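Local coordinates for betainyl-CoA thiolase (Pseudomonas putida, PDB 2HLJ), which probably acts on betainyl-CoA, transferring or hydrolysing the acyl group of a coenzyme A thioester, as a hotdog-fold member of the thioesterase superfamily, at residues Tyr8-Gln13 / Leu29-Tyr34; Ser95-Arg98 / Glu103-Ala106; Asp37-Arg42 / Thr80-Phe85. All coordinates share one frame; numbering follows the deposited sequence.

Contact 1: Tyr8-Gln13 / Leu29-Tyr34; sequences YRTTVQ and LLIFSY
Strand 8-11, carrying Tyr8 and Thr10, runs at 140° to helix 29-34 in the N-to-C sense, the short axes approaching to 8.6 Å, and Tyr8 and Tyr34 are the residues whose CA atoms come nearest. No hydrogen bond spans the two segments; the Tyr8 ring and the Thr10 methyl make van der Waals contact with the helix, the ring touching backbone as well as side chain. The evidence centres on the Tyr8 ring. With CG anti to the backbone N (chi1 -167°), the ring is carried across the gap to the helix, and the Tyr34 CB methylene sits over the middle of one of its faces. That CB lies 3.7 Å from the Tyr8 centroid, nearly along the ring normal, a well-centred CH-pi contact. The two tyrosine side chains run side by side in the same direction, yet their rings are inclined at 50° and meet obliquely. Farther out, Tyr8 OH comes within 3.4 Å of Tyr34 CD2, a van der Waals contact. Ile31, one turn earlier, meets the root of the same ring: its CG2 branch is 4.1 Å from Tyr8 CD2, the two side chains crossing at about a right angle. Its other branch, through CG1, reaches Thr10 CG2 at 4.2 Å. An alanine in place of Tyr8 would remove the ring, which would probably leave the Tyr34 methylene without its aromatic platform and open a gap beside Ile31. Within the sheet, strand 6-11 pairs with strand 75-85, whose Val78 also touches Tyr8 and Ile31, while Arg24 of the second subunit packs on Tyr34. A strand folded against a long helix that lies along one face of an antiparallel sheet is the hallmark of the hotdog fold, in which the sheet wraps the central helix.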
ATOM      1  N   TYR A   8      -3.937  -4.937  16.289  1.00 20.35           N
ATOM      2  CA  TYR A   8      -3.101  -3.748  16.445  1.00 19.77           C
ATOM      3  C   TYR A   8      -3.951  -2.544  16.762  1.00 17.47           C
ATOM      4  O   TYR A   8      -5.021  -2.390  16.206  1.00 19.32           O
ATOM      5  CB  TYR A   8      -2.221  -3.520  15.193  1.00 18.18           C
ATOM      6  CG  TYR A   8      -1.115  -2.511  15.417  1.00 20.00           C
ATOM      7  CD1 TYR A   8      -0.009  -2.850  16.164  1.00 24.72           C
ATOM      8  CD2 TYR A   8      -1.195  -1.214  14.914  1.00 22.29           C
ATOM      9  CE1 TYR A   8       1.008  -1.955  16.386  1.00 29.81           C
ATOM     10  CE2 TYR A   8      -0.175  -0.294  15.145  1.00 28.14           C
ATOM     11  CZ  TYR A   8       0.927  -0.681  15.882  1.00 28.49           C
ATOM     12  OH  TYR A   8       1.982   0.189  16.150  1.00 30.02           O
ATOM     13  N   ARG A   9      -3.483  -1.720  17.697  1.00 20.07           N
ATOM     14  CA  ARG A   9      -4.121  -0.440  18.021  1.00 23.91           C
ATOM     15  C   ARG A   9      -3.078   0.627  18.110  1.00 24.14           C
ATOM     16  O   ARG A   9      -1.980   0.378  18.629  1.00 22.66           O
ATOM     17  CB  ARG A   9      -4.785  -0.464  19.394  1.00 24.58           C
ATOM     18  CG  ARG A   9      -5.708  -1.604  19.667  1.00 31.28           C
ATOM     19  CD  ARG A   9      -6.176  -1.512  21.127  1.00 31.85           C
ATOM     20  NE  ARG A   9      -7.151  -2.532  21.474  1.00 35.17           N
ATOM     21  CZ  ARG A   9      -8.458  -2.456  21.205  1.00 46.14           C
ATOM     22  NH1 ARG A   9      -8.982  -1.402  20.562  1.00 42.64           N
ATOM     23  NH2 ARG A   9      -9.258  -3.454  21.581  1.00 53.00           N
ATOM     24  N   THR A  10      -3.423   1.836  17.650  1.00 21.31           N
ATOM     25  CA  THR A  10      -2.503   2.966  17.748  1.00 20.32           C
ATOM     26  C   THR A  10      -3.297   4.276  17.647  1.00 20.94           C
ATOM     27  O   THR A  10      -4.508   4.273  17.387  1.00 22.44           O
ATOM     28  CB  THR A  10      -1.333   2.895  16.681  1.00 21.82           C
ATOM     29  OG1 THR A  10      -0.314   3.853  16.979  1.00 24.71           O
ATOM     30  CG2 THR A  10      -1.823   3.129  15.260  1.00 24.97           C
ATOM     31  N   THR A  11      -2.620   5.371  17.955  1.00 23.55           N
ATOM     32  CA  THR A  11      -3.158   6.727  17.797  1.00 24.42           C
ATOM     33  C   THR A  11      -2.389   7.369  16.640  1.00 25.06           C
ATOM     34  O   THR A  11      -1.167   7.292  16.597  1.00 25.10           O
ATOM     35  CB  THR A  11      -3.042   7.513  19.127  1.00 23.72           C
ATOM     36  OG1 THR A  11      -3.864   6.886  20.110  1.00 27.83           O
ATOM     37  CG2 THR A  11      -3.521   8.936  19.001  1.00 20.45           C
ATOM     38  N   VAL A  12      -3.101   7.956  15.672  1.00 24.23           N
ATOM     39  CA  VAL A  12      -2.442   8.634  14.543  1.00 21.50           C
ATOM     40  C   VAL A  12      -1.599   9.811  15.033  1.00 23.33           C
ATOM     41  O   VAL A  12      -2.124  10.761  15.616  1.00 18.51           O
ATOM     42  CB  VAL A  12      -3.438   9.133  13.533  1.00 22.18           C
ATOM     43  CG1 VAL A  12      -2.769   9.976  12.423  1.00 22.10           C
ATOM     44  CG2 VAL A  12      -4.246   7.940  12.966  1.00 18.25           C
ATOM     45  N   GLN A  13      -0.312   9.759  14.693  1.00 23.23           N
ATOM     46  CA  GLN A  13       0.695  10.704  15.165  1.00 24.40           C
ATOM     47  C   GLN A  13       0.932  11.774  14.091  1.00 21.78           C
ATOM     48  O   GLN A  13       0.606  11.568  12.938  1.00 21.48           O
ATOM     49  CB  GLN A  13       2.017   9.961  15.490  1.00 28.40           C
ATOM     50  CG  GLN A  13       2.198   8.534  14.870  1.00 32.61           C
ATOM     51  CD  GLN A  13       3.465   7.818  15.374  1.00 30.58           C
ATOM     52  OE1 GLN A  13       3.392   6.836  16.123  1.00 41.81           O
ATOM     53  NE2 GLN A  13       4.617   8.301  14.955  1.00 30.02           N
ATOM     54  N   LEU A  29      -1.262   1.670   5.282  1.00 19.59           N
ATOM     55  CA  LEU A  29      -0.536   0.414   5.031  1.00 18.46           C
ATOM     56  C   LEU A  29       0.527   0.091   6.078  1.00 14.79           C
ATOM     57  O   LEU A  29       0.715  -1.070   6.398  1.00 17.29           O
ATOM     58  CB  LEU A  29       0.045   0.356   3.608  1.00 16.79           C
ATOM     59  CG  LEU A  29       0.332  -1.034   3.031  1.00 25.20           C
ATOM     60  CD1 LEU A  29      -0.951  -1.854   2.733  1.00 28.87           C
ATOM     61  CD2 LEU A  29       1.157  -0.905   1.724  1.00 23.37           C
ATOM     62  N   LEU A  30       1.205   1.100   6.640  1.00 16.29           N
ATOM     63  CA  LEU A  30       2.115   0.863   7.747  1.00 13.47           C
ATOM     64  C   LEU A  30       1.426   0.270   8.973  1.00 18.50           C
ATOM     65  O   LEU A  30       1.940  -0.684   9.598  1.00 19.23           O
ATOM     66  CB  LEU A  30       2.883   2.151   8.141  1.00 16.25           C
ATOM     67  CG  LEU A  30       3.943   1.921   9.205  1.00 15.37           C
ATOM     68  CD1 LEU A  30       4.979   0.904   8.746  1.00 15.20           C
ATOM     69  CD2 LEU A  30       4.623   3.230   9.652  1.00 17.77           C
ATOM     70  N   ILE A  31       0.284   0.844   9.340  1.00 17.56           N
ATOM     71  CA  ILE A  31      -0.524   0.336  10.460  1.00 17.53           C
ATOM     72  C   ILE A  31      -0.919  -1.105  10.188  1.00 16.07           C
ATOM     73  O   ILE A  31      -0.784  -1.966  11.045  1.00 18.42           O
ATOM     74  CB  ILE A  31      -1.802   1.201  10.666  1.00 16.32           C
ATOM     75  CG1 ILE A  31      -1.442   2.598  11.132  1.00 19.02           C
ATOM     76  CG2 ILE A  31      -2.801   0.505  11.588  1.00 21.09           C
ATOM     77  CD1 ILE A  31      -2.553   3.586  10.893  1.00 19.99           C
ATOM     78  N   PHE A  32      -1.368  -1.402   8.973  1.00 17.45           N
ATOM     79  CA  PHE A  32      -1.617  -2.800   8.628  1.00 17.35           C
ATOM     80  C   PHE A  32      -0.368  -3.719   8.675  1.00 19.17           C
ATOM     81  O   PHE A  32      -0.478  -4.888   9.077  1.00 20.20           O
ATOM     82  CB  PHE A  32      -2.304  -2.921   7.252  1.00 16.83           C
ATOM     83  CG  PHE A  32      -3.683  -2.321   7.165  1.00 20.17           C
ATOM     84  CD1 PHE A  32      -4.566  -2.306   8.239  1.00 17.89           C
ATOM     85  CD2 PHE A  32      -4.159  -1.886   5.919  1.00 19.72           C
ATOM     86  CE1 PHE A  32      -5.851  -1.798   8.093  1.00 17.46           C
ATOM     87  CE2 PHE A  32      -5.397  -1.319   5.793  1.00 10.75           C
ATOM     88  CZ  PHE A  32      -6.270  -1.306   6.861  1.00 14.49           C
ATOM     89  N   SER A  33       0.811  -3.206   8.310  1.00 19.98           N
ATOM     90  CA  SER A  33       2.083  -3.987   8.374  1.00 18.56           C
ATOM     91  C   SER A  33       2.404  -4.389   9.802  1.00 18.45           C
ATOM     92  O   SER A  33       2.827  -5.515  10.069  1.00 18.26           O
ATOM     93  CB  SER A  33       3.275  -3.176   7.810  1.00 17.06           C
ATOM     94  OG  SER A  33       4.369  -3.999   7.374  1.00 18.97           O
ATOM     95  N   TYR A  34       2.248  -3.441  10.704  1.00 20.06           N
ATOM     96  CA  TYR A  34       2.433  -3.691  12.115  1.00 20.61           C
ATOM     97  C   TYR A  34       1.414  -4.712  12.595  1.00 19.61           C
ATOM     98  O   TYR A  34       1.737  -5.551  13.395  1.00 16.68           O
ATOM     99  CB  TYR A  34       2.291  -2.424  12.919  1.00 20.77           C
ATOM    100  CG  TYR A  34       3.381  -1.385  12.730  1.00 22.00           C
ATOM    101  CD1 TYR A  34       4.682  -1.735  12.360  1.00 24.53           C
ATOM    102  CD2 TYR A  34       3.117  -0.054  12.989  1.00 27.06           C
ATOM    103  CE1 TYR A  34       5.672  -0.763  12.206  1.00 23.49           C
ATOM    104  CE2 TYR A  34       4.096   0.910  12.868  1.00 25.38           C
ATOM    105  CZ  TYR A  34       5.367   0.562  12.471  1.00 26.97           C
ATOM    106  OH  TYR A  34       6.329   1.553  12.338  1.00 26.09           O
TER

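Contact 2: Ser95-Arg98 / Glu103-Ala106; sequences SLHR and EVLA
Backbone bonding joins Leu96 to Ala106 and Leu105: Leu96 N donates to Ala106 O at 2.8 Å, and Leu96 O accepts from Leu105 N at 2.9 Å. Both bonds are fairly straight at hydrogen (160° and 163°), with each donor tilted out of the acceptor's carbonyl plane. Because Leu105 rather than Ala106 supplies the second N-H, the pairing departs from regular antiparallel geometry, and Ala106 N is buried without a partner in the model. Toward Glu103 a water bridges the strands, accepting from Arg98 N and within hydrogen-bonding distance of Glu103 O, probably as donor.

Apolar contacts divide between two sides. Val104 CG1 lies 3.6 Å from His97 CE1 and 3.7 Å from Ser95 CB, wedged against a pair already tied together, since Ser95 OG lies in the plane of the His97 ring at its edge and hydrogen-bonds NE2 at 2.6 Å. Trp77 of the next strand meets the same imidazole nearly parallel. Leu105, whose CG stands anti to its carbonyl carbon (chi1 -55°), instead lays CD1 along the His97-Arg98 backbone, 4.1 Å from Arg98 CG. Leu96 and Ala106 direct their side chains to the helix side, where Tyr28 touches both.

The chain turns corners at Glu103 and Leu105, and this irregular start of strand 104-114 closes a hairpin with strand 89-98 in the antiparallel hotdog sheet.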
ATOM      1  N   SER A  95      -8.738  -4.681   8.131  1.00 16.46           N
ATOM      2  CA  SER A  95      -9.635  -3.548   8.056  1.00 16.52           C
ATOM      3  C   SER A  95      -9.302  -2.578   9.206  1.00 18.36           C
ATOM      4  O   SER A  95      -8.791  -2.979  10.264  1.00 19.47           O
ATOM      5  CB  SER A  95     -11.110  -3.983   8.039  1.00 17.16           C
ATOM      6  OG  SER A  95     -11.438  -4.771   9.197  1.00 19.21           O
ATOM      7  N   LEU A  96      -9.510  -1.295   8.955  1.00 18.87           N
ATOM      8  CA  LEU A  96      -9.165  -0.250   9.912  1.00 18.00           C
ATOM      9  C   LEU A  96     -10.432   0.348  10.462  1.00 17.00           C
ATOM     10  O   LEU A  96     -11.370   0.603   9.723  1.00 18.83           O
ATOM     11  CB  LEU A  96      -8.311   0.849   9.282  1.00 17.86           C
ATOM     12  CG  LEU A  96      -7.653   1.872  10.236  1.00 15.90           C
ATOM     13  CD1 LEU A  96      -6.554   1.279  11.099  1.00 20.52           C
ATOM     14  CD2 LEU A  96      -7.144   3.070   9.451  1.00 17.74           C
ATOM     15  N   HIS A  97     -10.430   0.613  11.772  1.00 20.36           N
ATOM     16  CA  HIS A  97     -11.645   0.995  12.500  1.00 16.85           C
ATOM     17  C   HIS A  97     -11.354   2.071  13.538  1.00 19.69           C
ATOM     18  O   HIS A  97     -10.202   2.223  14.000  1.00 17.05           O
ATOM     19  CB  HIS A  97     -12.223  -0.229  13.249  1.00 17.44           C
ATOM     20  CG  HIS A  97     -12.478  -1.416  12.366  1.00 17.58           C
ATOM     21  ND1 HIS A  97     -13.739  -1.786  11.957  1.00 17.84           N
ATOM     22  CD2 HIS A  97     -11.626  -2.313  11.822  1.00 18.33           C
ATOM     23  CE1 HIS A  97     -13.649  -2.839  11.162  1.00 21.20           C
ATOM     24  NE2 HIS A  97     -12.372  -3.175  11.057  1.00 17.95           N
ATOM     25  N   ARG A  98     -12.423   2.778  13.924  1.00 22.14           N
ATOM     26  CA  ARG A  98     -12.413   3.702  15.065  1.00 21.95           C
ATOM     27  C   ARG A  98     -13.734   3.618  15.810  1.00 22.34           C
ATOM     28  O   ARG A  98     -14.738   3.187  15.246  1.00 18.36           O
ATOM     29  CB  ARG A  98     -12.173   5.139  14.628  1.00 21.81           C
ATOM     30  CG  ARG A  98     -13.291   5.777  13.823  1.00 22.27           C
ATOM     31  CD  ARG A  98     -12.888   7.206  13.455  1.00 22.00           C
ATOM     32  NE  ARG A  98     -13.903   7.941  12.694  1.00 21.15           N
ATOM     33  CZ  ARG A  98     -14.994   8.509  13.197  1.00 28.14           C
ATOM     34  NH1 ARG A  98     -15.292   8.431  14.488  1.00 27.88           N
ATOM     35  NH2 ARG A  98     -15.816   9.159  12.391  1.00 27.83           N
ATOM     36  N   GLU A 103     -18.472   1.733  10.014  1.00 32.55           N
ATOM     37  CA  GLU A 103     -18.026   1.171   8.730  1.00 32.28           C
ATOM     38  C   GLU A 103     -16.501   1.255   8.661  1.00 26.86           C
ATOM     39  O   GLU A 103     -15.870   2.012   9.421  1.00 20.62           O
ATOM     40  CB  GLU A 103     -18.674   1.870   7.539  1.00 33.24           C
ATOM     41  CG  GLU A 103     -18.402   3.362   7.372  1.00 39.12           C
ATOM     42  CD  GLU A 103     -19.203   4.001   6.205  1.00 41.52           C
ATOM     43  OE1 GLU A 103     -20.419   4.286   6.415  1.00 47.74           O
ATOM     44  OE2 GLU A 103     -18.606   4.244   5.101  1.00 40.62           O
ATOM     45  N   VAL A 104     -15.880   0.470   7.793  1.00 24.31           N
ATOM     46  CA  VAL A 104     -14.433   0.500   7.769  1.00 21.48           C
ATOM     47  C   VAL A 104     -13.918   1.832   7.209  1.00 20.41           C
ATOM     48  O   VAL A 104     -14.507   2.427   6.315  1.00 19.34           O
ATOM     49  CB  VAL A 104     -13.791  -0.693   7.035  1.00 22.42           C
ATOM     50  CG1 VAL A 104     -14.209  -2.001   7.709  1.00 22.26           C
ATOM     51  CG2 VAL A 104     -14.130  -0.679   5.545  1.00 28.63           C
ATOM     52  N   LEU A 105     -12.795   2.268   7.767  1.00 17.24           N
ATOM     53  CA  LEU A 105     -12.061   3.416   7.293  1.00 19.22           C
ATOM     54  C   LEU A 105     -11.215   3.090   6.082  1.00 19.25           C
ATOM     55  O   LEU A 105     -10.958   3.962   5.231  1.00 19.12           O
ATOM     56  CB  LEU A 105     -11.142   3.921   8.412  1.00 17.52           C
ATOM     57  CG  LEU A 105     -11.825   4.240   9.750  1.00 16.01           C
ATOM     58  CD1 LEU A 105     -10.818   4.684  10.774  1.00 17.01           C
ATOM     59  CD2 LEU A 105     -12.858   5.322   9.515  1.00 15.99           C
ATOM     60  N   ALA A 106     -10.673   1.874   6.094  1.00 20.04           N
ATOM     61  CA  ALA A 106      -9.861   1.325   5.013  1.00 20.74           C
ATOM     62  C   ALA A 106      -9.807  -0.181   5.190  1.00 18.08           C
ATOM     63  O   ALA A 106     -10.067  -0.685   6.279  1.00 20.17           O
ATOM     64  CB  ALA A 106      -8.452   1.876   5.077  1.00 20.73           C
TER
HETATM   65  O   HOH W   1     -14.756   2.420  12.022  1.00 23.19           O

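Contact 3: Asp37-Arg42 / Thr80-Phe85; sequences DALMDR and TQILGF
Apolar contact alone joins Leu39 of the helix to Thr80 and Ile82 of the strand; no hydrogen bond crosses between the segments. Leu39 CD2 does all the touching from the helix side. Its nearest partner is Thr80 CG2 at 4.0 Å, methyl against methyl, the two side chains crossing obliquely, and Ile82 CG1 follows at a looser 4.5 Å. Leu39 holds CG anti to its backbone N (chi1 -175°), which extends the isobutyl group from the helix toward the strand and lets one methyl serve both neighbours. The span is long, the closest CA atoms, those of Leu39 and Thr80, being 8.2 Å apart, and the interface is correspondingly small, with 107 Å² buried over both sides. Thr80 and Ile82 are two residues apart on the strand, and both direct CB toward the helix, as regular beta geometry requires of residues on one face. This is the interior of the hotdog fold, where the central helix 25-43 lies against the concave side of the antiparallel sheet.

Polar bonding passes around this apolar meeting. Thr80 presents its methyl to Leu39 and uses OG1 elsewhere, hydrogen-bonding Thr7 OG1 on strand 6-11 and His94 ND1 on strand 89-98, so that the hydroxyl of this buried residue is satisfied within the sheet. Toward the end of the segment, Leu83 and Gly84 both face His91, a classic beta bulge. Within the helix, Asp41 N donates to Asp37 O at 2.9 Å and Arg42 N to Ala38 O at 3.0 Å. Asp37 OD2 forms a salt bridge with Arg24 of the second subunit.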
ATOM      1  N   ASP A  37       2.665  -8.068  11.589  1.00 20.26           N
ATOM      2  CA  ASP A  37       3.714  -8.490  12.522  1.00 18.69           C
ATOM      3  C   ASP A  37       3.133  -9.053  13.853  1.00 18.54           C
ATOM      4  O   ASP A  37       3.569 -10.083  14.383  1.00 15.82           O
ATOM      5  CB  ASP A  37       4.683  -7.350  12.817  1.00 17.14           C
ATOM      6  CG  ASP A  37       5.450  -6.869  11.586  1.00 25.77           C
ATOM      7  OD1 ASP A  37       5.388  -7.494  10.504  1.00 25.43           O
ATOM      8  OD2 ASP A  37       6.109  -5.822  11.705  1.00 26.28           O
ATOM      9  N   ALA A  38       2.177  -8.345  14.402  1.00 21.13           N
ATOM     10  CA  ALA A  38       1.481  -8.775  15.603  1.00 20.80           C
ATOM     11  C   ALA A  38       0.728 -10.090  15.408  1.00 19.35           C
ATOM     12  O   ALA A  38       0.654 -10.888  16.322  1.00 21.88           O
ATOM     13  CB  ALA A  38       0.513  -7.673  16.065  1.00 23.69           C
ATOM     14  N   LEU A  39       0.159 -10.313  14.239  1.00 19.84           N
ATOM     15  CA  LEU A  39      -0.469 -11.591  13.952  1.00 19.48           C
ATOM     16  C   LEU A  39       0.567 -12.732  14.002  1.00 20.15           C
ATOM     17  O   LEU A  39       0.285 -13.810  14.520  1.00 19.48           O
ATOM     18  CB  LEU A  39      -1.139 -11.557  12.588  1.00 18.66           C
ATOM     19  CG  LEU A  39      -1.928 -12.808  12.226  1.00 21.68           C
ATOM     20  CD1 LEU A  39      -3.091 -13.081  13.177  1.00 26.30           C
ATOM     21  CD2 LEU A  39      -2.375 -12.744  10.793  1.00 26.09           C
HETATM   22  N   MSE A  40       1.766 -12.481  13.492  1.00 19.31           N
HETATM   23  CA  MSE A  40       2.823 -13.479  13.534  1.00 20.77           C
HETATM   24  C   MSE A  40       3.315 -13.708  14.959  1.00 21.59           C
HETATM   25  O   MSE A  40       3.556 -14.864  15.345  1.00 17.66           O
HETATM   26  CB  MSE A  40       3.973 -13.139  12.573  1.00 22.82           C
HETATM   27  CG  MSE A  40       3.607 -13.176  11.104  1.00 25.55           C
HETATM   28 SE   MSE A  40       2.541 -14.729  10.609  0.75 39.71          SE
HETATM   29  CE  MSE A  40       0.853 -13.883  10.196  1.00 40.91           C
ATOM     30  N   ASP A  41       3.415 -12.653  15.766  1.00 22.95           N
ATOM     31  CA  ASP A  41       3.655 -12.856  17.210  1.00 23.46           C
ATOM     32  C   ASP A  41       2.587 -13.730  17.880  1.00 23.61           C
ATOM     33  O   ASP A  41       2.896 -14.587  18.712  1.00 24.58           O
ATOM     34  CB  ASP A  41       3.702 -11.542  17.985  1.00 24.55           C
ATOM     35  CG  ASP A  41       4.943 -10.754  17.727  1.00 29.87           C
ATOM     36  OD1 ASP A  41       5.986 -11.367  17.359  1.00 31.93           O
ATOM     37  OD2 ASP A  41       4.867  -9.503  17.889  1.00 33.16           O
ATOM     38  N   ARG A  42       1.336 -13.523  17.521  1.00 24.78           N
ATOM     39  CA  ARG A  42       0.249 -14.291  18.129  1.00 27.21           C
ATOM     40  C   ARG A  42       0.348 -15.766  17.814  1.00 27.34           C
ATOM     41  O   ARG A  42       0.070 -16.603  18.677  1.00 26.67           O
ATOM     42  CB  ARG A  42      -1.120 -13.810  17.634  1.00 29.10           C
ATOM     43  CG  ARG A  42      -1.587 -12.524  18.199  1.00 34.19           C
ATOM     44  CD  ARG A  42      -2.994 -12.292  17.700  1.00 41.68           C
ATOM     45  NE  ARG A  42      -3.588 -11.069  18.231  1.00 38.15           N
ATOM     46  CZ  ARG A  42      -4.516 -11.038  19.184  1.00 35.70           C
ATOM     47  NH1 ARG A  42      -5.010 -12.154  19.712  1.00 25.56           N
ATOM     48  NH2 ARG A  42      -4.964  -9.871  19.588  1.00 34.84           N
ATOM     49  N   THR A  80      -8.376  -8.334  11.642  1.00 17.79           N
ATOM     50  CA  THR A  80      -7.615  -9.166  10.715  1.00 18.90           C
ATOM     51  C   THR A  80      -8.332 -10.502  10.556  1.00 20.74           C
ATOM     52  O   THR A  80      -8.736 -11.112  11.545  1.00 22.55           O
ATOM     53  CB  THR A  80      -6.196  -9.388  11.183  1.00 18.89           C
ATOM     54  OG1 THR A  80      -5.519  -8.125  11.419  1.00 23.06           O
ATOM     55  CG2 THR A  80      -5.435 -10.219  10.168  1.00 23.66           C
ATOM     56  N   GLN A  81      -8.535 -10.909   9.313  1.00 20.34           N
ATOM     57  CA  GLN A  81      -9.028 -12.262   8.983  1.00 21.55           C
ATOM     58  C   GLN A  81      -8.041 -13.000   8.084  1.00 22.50           C
ATOM     59  O   GLN A  81      -7.388 -12.407   7.191  1.00 21.00           O
ATOM     60  CB  GLN A  81     -10.345 -12.200   8.262  1.00 20.90           C
ATOM     61  CG  GLN A  81     -11.419 -11.471   8.993  1.00 27.67           C
ATOM     62  CD  GLN A  81     -12.797 -11.683   8.354  1.00 27.31           C
ATOM     63  OE1 GLN A  81     -13.186 -12.805   8.077  1.00 34.06           O
ATOM     64  NE2 GLN A  81     -13.534 -10.593   8.151  1.00 33.57           N
ATOM     65  N   ILE A  82      -7.944 -14.302   8.318  1.00 22.00           N
ATOM     66  CA  ILE A  82      -7.147 -15.184   7.503  1.00 22.45           C
ATOM     67  C   ILE A  82      -8.109 -15.745   6.462  1.00 20.66           C
ATOM     68  O   ILE A  82      -9.076 -16.407   6.801  1.00 19.33           O
ATOM     69  CB  ILE A  82      -6.466 -16.287   8.373  1.00 21.48           C
ATOM     70  CG1 ILE A  82      -5.439 -15.623   9.303  1.00 27.52           C
ATOM     71  CG2 ILE A  82      -5.787 -17.347   7.498  1.00 24.61           C
ATOM     72  CD1 ILE A  82      -4.959 -16.512  10.406  1.00 31.90           C
ATOM     73  N   LEU A  83      -7.844 -15.443   5.197  1.00 19.99           N
ATOM     74  CA  LEU A  83      -8.706 -15.857   4.110  1.00 19.87           C
ATOM     75  C   LEU A  83      -8.320 -17.223   3.589  1.00 21.87           C
ATOM     76  O   LEU A  83      -9.139 -17.902   2.991  1.00 22.61           O
ATOM     77  CB  LEU A  83      -8.631 -14.856   2.971  1.00 21.10           C
ATOM     78  CG  LEU A  83      -8.900 -13.422   3.383  1.00 25.99           C
ATOM     79  CD1 LEU A  83      -8.631 -12.494   2.212  1.00 25.29           C
ATOM     80  CD2 LEU A  83     -10.314 -13.320   3.935  1.00 27.90           C
ATOM     81  N   GLY A  84      -7.082 -17.640   3.833  1.00 19.92           N
ATOM     82  CA  GLY A  84      -6.569 -18.877   3.214  1.00 19.44           C
ATOM     83  C   GLY A  84      -5.074 -18.969   3.429  1.00 18.28           C
ATOM     84  O   GLY A  84      -4.443 -17.979   3.764  1.00 19.26           O
ATOM     85  N   PHE A  85      -4.511 -20.167   3.299  1.00 19.27           N
ATOM     86  CA  PHE A  85      -3.069 -20.327   3.321  1.00 18.57           C
ATOM     87  C   PHE A  85      -2.699 -21.638   2.677  1.00 22.20           C
ATOM     88  O   PHE A  85      -3.544 -22.535   2.577  1.00 20.03           O
ATOM     89  CB  PHE A  85      -2.502 -20.210   4.744  1.00 18.02           C
ATOM     90  CG  PHE A  85      -2.923 -21.306   5.674  1.00 20.45           C
ATOM     91  CD1 PHE A  85      -2.201 -22.483   5.755  1.00 18.68           C
ATOM     92  CD2 PHE A  85      -4.029 -21.150   6.492  1.00 16.76           C
ATOM     93  CE1 PHE A  85      -2.581 -23.476   6.648  1.00 19.83           C
ATOM     94  CE2 PHE A  85      -4.431 -22.148   7.362  1.00 18.85           C
ATOM     95  CZ  PHE A  85      -3.701 -23.300   7.458  1.00 23.63           C
TER

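How the contacts relate
From the N terminus, contact 1 closes first, bringing helix 25-43 back to strand 6-11 over 15 intervening residues. Contact 3 then spans 37 residues, from later in the same helix to strand 75-85, the neighbour of 6-11 in the sheet. Contact 2 comes last, a local hairpin closure between strands 89-98 and 104-114. The three follow in series, none nested or crossed. Contacts 1 and 2 meet directly, Phe32 CE1 lying 3.8 Å from Leu96 N and Ile31 CG2 3.9 Å from Leu96 CD1; contacts 2 and 3 stay about 5 Å apart at their nearest atoms. Contacts 1 and 3 tie helix 25-43 to the sheet and also touch the second subunit, and contact 2 joins two strands within it.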